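Local atomic coordinates of GH127 beta-L-arabinofuranoside (PDB entry 4QK0), a protein that probably hydrolyses beta-L-arabinofuranosides, releasing L-arabinose from the non-reducing ends of its substrates, as a GH127 glycoside hydrolase. Residues 339-344 with 361-366. Numbering follows the deposited sequence.
Sequences ALVFWT and ERALYN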
loop_
_atom_site.group_PDB
_atom_site.type_symbol
_atom_site.label_atom_id
_atom_site.label_comp_id
_atom_site.label_asym_id
_atom_site.label_seq_id
_atom_site.Cartn_x
_atom_site.Cartn_y
_atom_site.Cartn_z
ATOM N N ALA A 339 13.974 -16.985 -10.867
ATOM C CA ALA A 339 15.260 -16.355 -11.233
ATOM C C ALA A 339 16.266 -16.434 -10.073
ATOM O O ALA A 339 17.467 -16.576 -10.288
ATOM C CB ALA A 339 15.056 -14.916 -11.603
ATOM N N LEU A 340 15.774 -16.380 -8.841
ATOM C CA LEU A 340 16.679 -16.512 -7.715
ATOM C C LEU A 340 17.301 -17.905 -7.716
ATOM O O LEU A 340 18.471 -18.083 -7.432
ATOM C CB LEU A 340 15.957 -16.238 -6.435
ATOM C CG LEU A 340 16.651 -16.393 -5.092
ATOM C CD1 LEU A 340 17.904 -15.525 -5.018
ATOM C CD2 LEU A 340 15.685 -16.025 -3.982
ATOM N N VAL A 341 16.513 -18.902 -8.037
ATOM C CA VAL A 341 17.057 -20.244 -8.114
ATOM C C VAL A 341 18.211 -20.308 -9.151
ATOM O O VAL A 341 19.263 -20.888 -8.867
ATOM C CB VAL A 341 15.986 -21.261 -8.474
ATOM C CG1 VAL A 341 16.614 -22.646 -8.727
ATOM C CG2 VAL A 341 14.957 -21.356 -7.343
ATOM N N PHE A 342 17.999 -19.735 -10.323
ATOM C CA PHE A 342 19.038 -19.714 -11.361
ATOM C C PHE A 342 20.306 -19.044 -10.814
ATOM O O PHE A 342 21.410 -19.524 -11.051
ATOM C CB PHE A 342 18.636 -18.976 -12.636
ATOM C CG PHE A 342 17.413 -19.519 -13.341
ATOM C CD1 PHE A 342 17.070 -20.864 -13.290
ATOM C CD2 PHE A 342 16.610 -18.664 -14.084
ATOM C CE1 PHE A 342 15.941 -21.342 -13.967
ATOM C CE2 PHE A 342 15.475 -19.142 -14.781
ATOM C CZ PHE A 342 15.152 -20.489 -14.724
ATOM N N TRP A 343 20.136 -17.927 -10.132
ATOM C CA TRP A 343 21.255 -17.190 -9.587
ATOM C C TRP A 343 22.035 -18.053 -8.616
ATOM O O TRP A 343 23.262 -18.128 -8.719
ATOM C CB TRP A 343 20.768 -15.967 -8.880
ATOM C CG TRP A 343 21.832 -15.068 -8.417
ATOM C CD1 TRP A 343 23.118 -15.000 -8.878
ATOM C CD2 TRP A 343 21.707 -14.023 -7.446
ATOM N NE1 TRP A 343 23.784 -13.990 -8.249
ATOM C CE2 TRP A 343 22.949 -13.361 -7.379
ATOM C CE3 TRP A 343 20.653 -13.559 -6.659
ATOM C CZ2 TRP A 343 23.189 -12.268 -6.503
ATOM C CZ3 TRP A 343 20.884 -12.477 -5.790
ATOM C CH2 TRP A 343 22.135 -11.836 -5.728
ATOM N N THR A 344 21.340 -18.751 -7.729
ATOM C CA THR A 344 22.020 -19.535 -6.719
ATOM C C THR A 344 22.919 -20.595 -7.357
ATOM O O THR A 344 23.988 -20.916 -6.860
ATOM C CB THR A 344 21.048 -20.250 -5.755
ATOM O OG1 THR A 344 20.160 -21.101 -6.499
ATOM C CG2 THR A 344 20.212 -19.227 -4.980
ATOM N N GLU A 361 17.072 -23.792 -1.952
ATOM C CA GLU A 361 16.101 -24.727 -1.404
ATOM C C GLU A 361 14.885 -23.974 -0.875
ATOM O O GLU A 361 13.735 -24.370 -1.117
ATOM C CB GLU A 361 16.760 -25.544 -0.316
ATOM C CG GLU A 361 15.841 -26.380 0.539
ATOM C CD GLU A 361 16.598 -27.198 1.556
ATOM O OE1 GLU A 361 17.058 -26.597 2.567
ATOM O OE2 GLU A 361 16.703 -28.459 1.378
ATOM N N ARG A 362 15.120 -22.869 -0.155
ATOM C CA ARG A 362 14.005 -21.994 0.299
ATOM C C ARG A 362 13.066 -21.578 -0.871
ATOM O O ARG A 362 11.852 -21.770 -0.794
ATOM C CB ARG A 362 14.572 -20.785 0.973
ATOM C CG ARG A 362 13.571 -19.861 1.625
ATOM C CD ARG A 362 14.243 -18.622 2.188
ATOM N NE ARG A 362 15.063 -18.885 3.353
ATOM C CZ ARG A 362 14.598 -19.251 4.545
ATOM N NH1 ARG A 362 13.276 -19.372 4.794
ATOM N NH2 ARG A 362 15.440 -19.458 5.537
ATOM N N ALA A 363 13.627 -21.111 -1.965
ATOM C CA ALA A 363 12.814 -20.743 -3.113
ATOM C C ALA A 363 12.092 -21.913 -3.749
ATOM O O ALA A 363 10.886 -21.830 -4.098
ATOM C CB ALA A 363 13.609 -20.013 -4.152
ATOM N N LEU A 364 12.780 -23.031 -3.812
ATOM C CA LEU A 364 12.230 -24.206 -4.429
ATOM C C LEU A 364 11.043 -24.809 -3.716
ATOM O O LEU A 364 10.106 -25.314 -4.381
ATOM C CB LEU A 364 13.305 -25.294 -4.575
ATOM C CG LEU A 364 14.272 -25.167 -5.757
ATOM C CD1 LEU A 364 15.334 -26.278 -5.631
ATOM C CD2 LEU A 364 13.581 -25.300 -7.106
ATOM N N TYR A 365 11.084 -24.835 -2.398
ATOM C CA TYR A 365 10.050 -25.494 -1.621
ATOM C C TYR A 365 8.979 -24.499 -1.098
ATOM O O TYR A 365 8.080 -24.898 -0.305
ATOM C CB TYR A 365 10.641 -26.315 -0.442
ATOM C CG TYR A 365 11.420 -27.573 -0.869
ATOM C CD1 TYR A 365 12.737 -27.481 -1.243
ATOM C CD2 TYR A 365 10.807 -28.809 -0.969
ATOM C CE1 TYR A 365 13.452 -28.596 -1.647
ATOM C CE2 TYR A 365 11.506 -29.941 -1.368
ATOM C CZ TYR A 365 12.839 -29.825 -1.718
ATOM O OH TYR A 365 13.602 -30.898 -2.145
ATOM N N ASN A 366 9.057 -23.242 -1.522
ATOM C CA ASN A 366 8.153 -22.202 -0.989
ATOM C C ASN A 366 7.693 -21.286 -2.059
ATOM O O ASN A 366 6.727 -21.586 -2.728
ATOM C CB ASN A 366 8.806 -21.463 0.155
ATOM C CG ASN A 366 9.142 -22.403 1.316
ATOM O OD1 ASN A 366 8.280 -22.734 2.138
ATOM N ND2 ASN A 366 10.417 -22.795 1.425
#
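Val341 pushes one methyl, CG2, toward the helix of residues 361-365, and the small side chain of Ala363 leaves the hollow that receives it. Val341 CG2 comes within 3.7 Å of Ala363 CB, the tightest touch between the two segments. With CG1 anti to the backbone N (chi1 173°), CG2 is the branch left facing Ala363. Val341 CG2 also meets Leu364 CD2 at 4.2 Å, the two side chains crossing at about a right angle, so the leucine forms one flank of the hollow. Leu364 does not set out toward Val341; its CG lies anti to its own carbonyl carbon (chi1 -80°), and the branch then brings CD2 up beside the valine. On the other flank of Ala363, Leu340 adds a looser touch, its CD2 4.5 Å from Ala363 CB, so the alanine methyl is met by both Leu340 and Val341. No hydrogen bond crosses; the seam is wholly apolar and buried. The short segments run roughly antiparallel, with 149° between their N-to-C directions and axes 9.2 Å apart, and Val341 and Ala363 mark the nearest backbone approach. Just past the seam, Asn366 turns its ND2 back to Arg362 O at 2.8 Å, in the carbonyl plane and on a lone pair. Together helices 334-350 and 354-365 form an antiparallel helical hairpin, the repeating element of the (alpha/alpha)6 barrel of GH127 catalytic domains. Leu420 of helix 413-422 packs on both Val341 and Leu364, and helix 266-283 covers Ala339 and Trp343. Beyond the second helix, Asn366 bonds Val558 of strand 557-562, tying the hairpin to the beta-rich C-terminal part.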